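Local coordinates for endolysin B (Mycobacterium phage D29, PDB 3HC7), which cleaves the ester link between mycolic acids and the arabinogalactan-peptidoglycan of the mycobacterial cell wall, helping the phage lyse its host, at residues G124-A136 and G235-A247. Residues are numbered along the deposited sequence; the frame is centred on the assembly and turned at random.
Sequences GFAHSDEWIHPVA and GDKWPHLYNRYPA
The indole of Trp-131 lies against the backbone of 235-247, with Asn-243 over one face and Ile-132 CG1, from its own segment, over the opposite one. Asn-243 CB sits 4.2 Å from the centroid of the five-membered ring, a CH-pi contact, while the carbonyl oxygens of Asp-236 and Leu-241 meet the edge of the six-membered ring, Leu-241 O at 3.2 Å from Trp-131 CZ3. CG of Trp-131 stands anti to the backbone N and beside the carbonyl carbon (chi1 -170°), which turns the indole toward 235-247. The imidazole of His-133 is fixed in two directions: Pro-239 CA packs on a face, 3.7 Å from the ring centroid, and NE2 donates within the ring plane to Lys-237 O (3.0 Å, 170° at the hydrogen), although it approaches that oxygen from above the carbonyl plane.

Polar bonds fasten the other end. Asn-243 N reaches the anti side of Asp-129 OD2 at 2.8 Å, leaving OD1 to His-163. Asn-243 ND2 donates to Asp-129 O (2.9 Å) and, less closely, to Glu-130 O (3.3 Å); its OD1 accepts from Tyr-245 N, a capping bond in the turn that leads into the helix. Beside it, Pro-246 CG touches Glu-130 CD at 3.7 Å.

Tyr-242 OH hydrogen-bonds to both His-163 N and Asp-166, an inferred active-site residue. The contact joins 124-136 to the loop carrying active-site His-240, as in alpha/beta hydrolases.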
loop_
_atom_site.group_PDB
_atom_site.type_symbol
_atom_site.label_atom_id
_atom_site.label_comp_id
_atom_site.label_asym_id
_atom_site.label_seq_id
_atom_site.Cartn_x
_atom_site.Cartn_y
_atom_site.Cartn_z
ATOM N N GLY A 124 -13.937 -5.829 -3.854
ATOM C CA GLY A 124 -14.172 -7.201 -4.267
ATOM C C GLY A 124 -13.019 -7.863 -5.002
ATOM O O GLY A 124 -13.150 -8.977 -5.503
ATOM N N PHE A 125 -11.882 -7.182 -5.054
ATOM C CA PHE A 125 -10.695 -7.688 -5.730
ATOM C C PHE A 125 -9.674 -8.217 -4.712
ATOM O O PHE A 125 -8.989 -7.429 -4.069
ATOM C CB PHE A 125 -10.081 -6.548 -6.539
ATOM C CG PHE A 125 -9.028 -6.981 -7.516
ATOM C CD1 PHE A 125 -9.305 -7.016 -8.876
ATOM C CD2 PHE A 125 -7.759 -7.326 -7.086
ATOM C CE1 PHE A 125 -8.339 -7.401 -9.787
ATOM C CE2 PHE A 125 -6.786 -7.722 -7.997
ATOM C CZ PHE A 125 -7.079 -7.757 -9.348
ATOM N N ALA A 126 -9.560 -9.538 -4.573
ATOM C CA ALA A 126 -8.614 -10.119 -3.613
ATOM C C ALA A 126 -8.141 -11.534 -3.963
ATOM O O ALA A 126 -8.846 -12.290 -4.633
ATOM C CB ALA A 126 -9.210 -10.107 -2.219
ATOM N N HIS A 127 -6.946 -11.884 -3.485
ATOM C CA HIS A 127 -6.366 -13.204 -3.720
ATOM C C HIS A 127 -5.900 -13.801 -2.408
ATOM O O HIS A 127 -5.466 -13.077 -1.512
ATOM C CB HIS A 127 -5.173 -13.127 -4.681
ATOM C CG HIS A 127 -5.525 -12.625 -6.047
ATOM N ND1 HIS A 127 -5.258 -11.336 -6.456
ATOM C CD2 HIS A 127 -6.114 -13.242 -7.100
ATOM C CE1 HIS A 127 -5.672 -11.177 -7.701
ATOM N NE2 HIS A 127 -6.198 -12.319 -8.113
ATOM N N SER A 128 -5.986 -15.125 -2.297
ATOM C CA SER A 128 -5.529 -15.821 -1.102
ATOM C C SER A 128 -4.012 -15.954 -1.109
ATOM O O SER A 128 -3.405 -16.121 -2.169
ATOM C CB SER A 128 -6.164 -17.212 -1.020
ATOM O OG SER A 128 -5.635 -17.945 0.071
ATOM N N ASP A 129 -3.400 -15.875 0.071
ATOM C CA ASP A 129 -1.968 -16.137 0.196
ATOM C C ASP A 129 -1.702 -17.565 0.676
ATOM O O ASP A 129 -0.627 -17.870 1.194
ATOM C CB ASP A 129 -1.282 -15.111 1.105
ATOM C CG ASP A 129 -1.811 -15.136 2.528
ATOM O OD1 ASP A 129 -2.965 -15.552 2.732
ATOM O OD2 ASP A 129 -1.070 -14.726 3.443
ATOM N N GLU A 130 -2.689 -18.436 0.489
ATOM C CA GLU A 130 -2.512 -19.863 0.721
ATOM C C GLU A 130 -1.835 -20.090 2.062
ATOM O O GLU A 130 -0.724 -20.612 2.135
ATOM C CB GLU A 130 -1.693 -20.488 -0.415
ATOM C CG GLU A 130 -2.323 -20.315 -1.794
ATOM C CD GLU A 130 -1.408 -20.744 -2.931
ATOM O OE1 GLU A 130 -0.527 -21.604 -2.713
ATOM O OE2 GLU A 130 -1.576 -20.215 -4.053
ATOM N N TRP A 131 -2.521 -19.694 3.125
ATOM C CA TRP A 131 -1.928 -19.677 4.449
ATOM C C TRP A 131 -3.026 -19.881 5.483
ATOM O O TRP A 131 -4.060 -20.475 5.184
ATOM C CB TRP A 131 -1.194 -18.349 4.657
ATOM C CG TRP A 131 -0.340 -18.277 5.881
ATOM C CD1 TRP A 131 0.463 -19.257 6.385
ATOM C CD2 TRP A 131 -0.176 -17.141 6.742
ATOM N NE1 TRP A 131 1.102 -18.809 7.518
ATOM C CE2 TRP A 131 0.727 -17.513 7.756
ATOM C CE3 TRP A 131 -0.713 -15.848 6.754
ATOM C CZ2 TRP A 131 1.107 -16.636 8.775
ATOM C CZ3 TRP A 131 -0.337 -14.979 7.765
ATOM C CH2 TRP A 131 0.565 -15.377 8.762
ATOM N N ILE A 132 -2.813 -19.376 6.692
ATOM C CA ILE A 132 -3.716 -19.672 7.797
ATOM C C ILE A 132 -4.868 -18.675 7.923
ATOM O O ILE A 132 -5.694 -18.781 8.834
ATOM C CB ILE A 132 -2.949 -19.762 9.134
ATOM C CG1 ILE A 132 -2.407 -18.393 9.551
ATOM C CG2 ILE A 132 -1.816 -20.776 9.025
ATOM C CD1 ILE A 132 -1.694 -18.408 10.897
ATOM N N HIS A 133 -4.927 -17.718 7.004
ATOM C CA HIS A 133 -5.972 -16.701 7.045
ATOM C C HIS A 133 -6.890 -16.717 5.827
ATOM O O HIS A 133 -6.435 -16.896 4.696
ATOM C CB HIS A 133 -5.362 -15.309 7.247
ATOM C CG HIS A 133 -4.923 -15.048 8.652
ATOM N ND1 HIS A 133 -5.813 -14.759 9.665
ATOM C CD2 HIS A 133 -3.694 -15.050 9.221
ATOM C CE1 HIS A 133 -5.151 -14.591 10.795
ATOM N NE2 HIS A 133 -3.863 -14.761 10.553
ATOM N N PRO A 134 -8.196 -16.516 6.064
ATOM C CA PRO A 134 -9.212 -16.502 5.008
ATOM C C PRO A 134 -9.119 -15.233 4.165
ATOM O O PRO A 134 -8.964 -14.144 4.710
ATOM C CB PRO A 134 -10.525 -16.518 5.788
ATOM C CG PRO A 134 -10.196 -15.908 7.112
ATOM C CD PRO A 134 -8.750 -16.179 7.389
ATOM N N VAL A 135 -9.204 -15.381 2.850
ATOM C CA VAL A 135 -9.155 -14.233 1.959
ATOM C C VAL A 135 -10.270 -13.254 2.321
ATOM O O VAL A 135 -11.307 -13.655 2.849
ATOM C CB VAL A 135 -9.285 -14.664 0.486
ATOM C CG1 VAL A 135 -10.664 -15.249 0.228
ATOM C CG2 VAL A 135 -8.999 -13.491 -0.447
ATOM N N ALA A 136 -10.043 -11.970 2.052
ATOM C CA ALA A 136 -11.026 -10.928 2.333
ATOM C C ALA A 136 -12.333 -11.168 1.575
ATOM O O ALA A 136 -12.318 -11.595 0.424
ATOM C CB ALA A 136 -10.455 -9.564 1.979
ATOM N N GLY A 235 3.893 -11.961 17.554
ATOM C CA GLY A 235 3.910 -13.216 16.817
ATOM C C GLY A 235 3.944 -13.039 15.306
ATOM O O GLY A 235 3.866 -11.920 14.793
ATOM N N ASP A 236 4.056 -14.151 14.587
ATOM C CA ASP A 236 4.147 -14.106 13.131
ATOM C C ASP A 236 2.907 -14.687 12.455
ATOM O O ASP A 236 2.954 -15.075 11.285
ATOM C CB ASP A 236 5.412 -14.827 12.641
ATOM C CG ASP A 236 5.373 -16.328 12.885
ATOM O OD1 ASP A 236 4.303 -16.856 13.252
ATOM O OD2 ASP A 236 6.419 -16.988 12.705
ATOM N N LYS A 237 1.800 -14.739 13.188
ATOM C CA LYS A 237 0.574 -15.320 12.650
ATOM C C LYS A 237 -0.638 -14.377 12.723
ATOM O O LYS A 237 -1.781 -14.828 12.730
ATOM C CB LYS A 237 0.278 -16.656 13.336
ATOM C CG LYS A 237 1.453 -17.624 13.277
ATOM C CD LYS A 237 1.041 -19.055 13.555
ATOM C CE LYS A 237 2.250 -19.984 13.543
ATOM N NZ LYS A 237 3.225 -19.629 14.614
ATOM N N TRP A 238 -0.378 -13.074 12.764
ATOM C CA TRP A 238 -1.444 -12.077 12.744
ATOM C C TRP A 238 -2.047 -11.923 11.342
ATOM O O TRP A 238 -1.414 -12.280 10.347
ATOM C CB TRP A 238 -0.911 -10.736 13.251
ATOM C CG TRP A 238 -0.590 -10.756 14.710
ATOM C CD1 TRP A 238 0.308 -11.569 15.346
ATOM C CD2 TRP A 238 -1.163 -9.921 15.724
ATOM N NE1 TRP A 238 0.322 -11.291 16.696
ATOM C CE2 TRP A 238 -0.572 -10.284 16.951
ATOM C CE3 TRP A 238 -2.125 -8.906 15.712
ATOM C CZ2 TRP A 238 -0.905 -9.665 18.150
ATOM C CZ3 TRP A 238 -2.453 -8.291 16.903
ATOM C CH2 TRP A 238 -1.846 -8.672 18.105
ATOM N N PRO A 239 -3.281 -11.395 11.263
ATOM C CA PRO A 239 -3.999 -11.203 9.993
ATOM C C PRO A 239 -3.401 -10.117 9.085
ATOM O O PRO A 239 -3.620 -10.145 7.871
ATOM C CB PRO A 239 -5.400 -10.780 10.456
ATOM C CG PRO A 239 -5.176 -10.206 11.828
ATOM C CD PRO A 239 -4.160 -11.129 12.416
ATOM N N HIS A 240 -2.668 -9.169 9.662
ATOM C CA HIS A 240 -2.063 -8.108 8.862
ATOM C C HIS A 240 -0.752 -8.577 8.232
ATOM O O HIS A 240 -0.079 -7.809 7.551
ATOM C CB HIS A 240 -1.817 -6.861 9.717
ATOM C CG HIS A 240 -0.921 -7.111 10.890
ATOM N ND1 HIS A 240 0.364 -6.622 10.964
ATOM C CD2 HIS A 240 -1.119 -7.821 12.026
ATOM C CE1 HIS A 240 0.916 -7.005 12.102
ATOM N NE2 HIS A 240 0.038 -7.736 12.764
ATOM N N LEU A 241 -0.395 -9.834 8.485
ATOM C CA LEU A 241 0.818 -10.438 7.939
ATOM C C LEU A 241 0.424 -11.409 6.831
ATOM O O LEU A 241 -0.706 -11.900 6.805
ATOM C CB LEU A 241 1.598 -11.183 9.037
ATOM C CG LEU A 241 1.924 -10.408 10.317
ATOM C CD1 LEU A 241 2.672 -11.290 11.310
ATOM C CD2 LEU A 241 2.719 -9.149 10.009
ATOM N N TYR A 242 1.351 -11.691 5.920
ATOM C CA TYR A 242 1.046 -12.543 4.770
ATOM C C TYR A 242 2.144 -13.544 4.441
ATOM O O TYR A 242 3.326 -13.283 4.651
ATOM C CB TYR A 242 0.737 -11.683 3.529
ATOM C CG TYR A 242 -0.548 -10.897 3.663
ATOM C CD1 TYR A 242 -1.732 -11.377 3.123
ATOM C CD2 TYR A 242 -0.581 -9.692 4.356
ATOM C CE1 TYR A 242 -2.908 -10.677 3.255
ATOM C CE2 TYR A 242 -1.754 -8.982 4.494
ATOM C CZ TYR A 242 -2.914 -9.481 3.943
ATOM O OH TYR A 242 -4.086 -8.780 4.077
ATOM N N ASN A 243 1.731 -14.698 3.925
ATOM C CA ASN A 243 2.638 -15.641 3.289
ATOM C C ASN A 243 2.967 -15.144 1.878
ATOM O O ASN A 243 2.066 -14.907 1.075
ATOM C CB ASN A 243 1.981 -17.018 3.224
ATOM C CG ASN A 243 2.747 -17.995 2.351
ATOM O OD1 ASN A 243 3.971 -17.926 2.247
ATOM N ND2 ASN A 243 2.026 -18.914 1.719
ATOM N N ARG A 244 4.256 -14.997 1.579
ATOM C CA ARG A 244 4.705 -14.375 0.331
ATOM C C ARG A 244 4.834 -15.318 -0.863
ATOM O O ARG A 244 5.058 -14.866 -1.988
ATOM C CB ARG A 244 6.061 -13.696 0.543
ATOM C CG ARG A 244 7.252 -14.656 0.506
ATOM C CD ARG A 244 8.559 -13.917 0.758
ATOM N NE ARG A 244 9.712 -14.808 0.724
ATOM C CZ ARG A 244 10.205 -15.437 1.787
ATOM N NH1 ARG A 244 9.648 -15.273 2.985
ATOM N NH2 ARG A 244 11.263 -16.229 1.656
ATOM N N TYR A 245 4.715 -16.618 -0.633
ATOM C CA TYR A 245 5.053 -17.582 -1.681
ATOM C C TYR A 245 4.156 -17.564 -2.928
ATOM O O TYR A 245 4.666 -17.580 -4.049
ATOM C CB TYR A 245 5.254 -18.986 -1.103
ATOM C CG TYR A 245 6.542 -19.073 -0.313
ATOM C CD1 TYR A 245 7.769 -18.991 -0.954
ATOM C CD2 TYR A 245 6.530 -19.198 1.067
ATOM C CE1 TYR A 245 8.952 -19.050 -0.246
ATOM C CE2 TYR A 245 7.711 -19.261 1.787
ATOM C CZ TYR A 245 8.920 -19.185 1.124
ATOM O OH TYR A 245 10.101 -19.247 1.830
ATOM N N PRO A 246 2.826 -17.508 -2.748
ATOM C CA PRO A 246 1.983 -17.374 -3.943
ATOM C C PRO A 246 2.397 -16.170 -4.799
ATOM O O PRO A 246 2.310 -16.229 -6.034
ATOM C CB PRO A 246 0.584 -17.159 -3.357
ATOM C CG PRO A 246 0.635 -17.805 -2.018
ATOM C CD PRO A 246 2.030 -17.579 -1.512
ATOM N N ALA A 247 2.844 -15.096 -4.148
ATOM C CA ALA A 247 3.319 -13.905 -4.850
ATOM C C ALA A 247 4.622 -14.183 -5.587
ATOM O O ALA A 247 4.846 -13.655 -6.678
ATOM C CB ALA A 247 3.498 -12.749 -3.886
#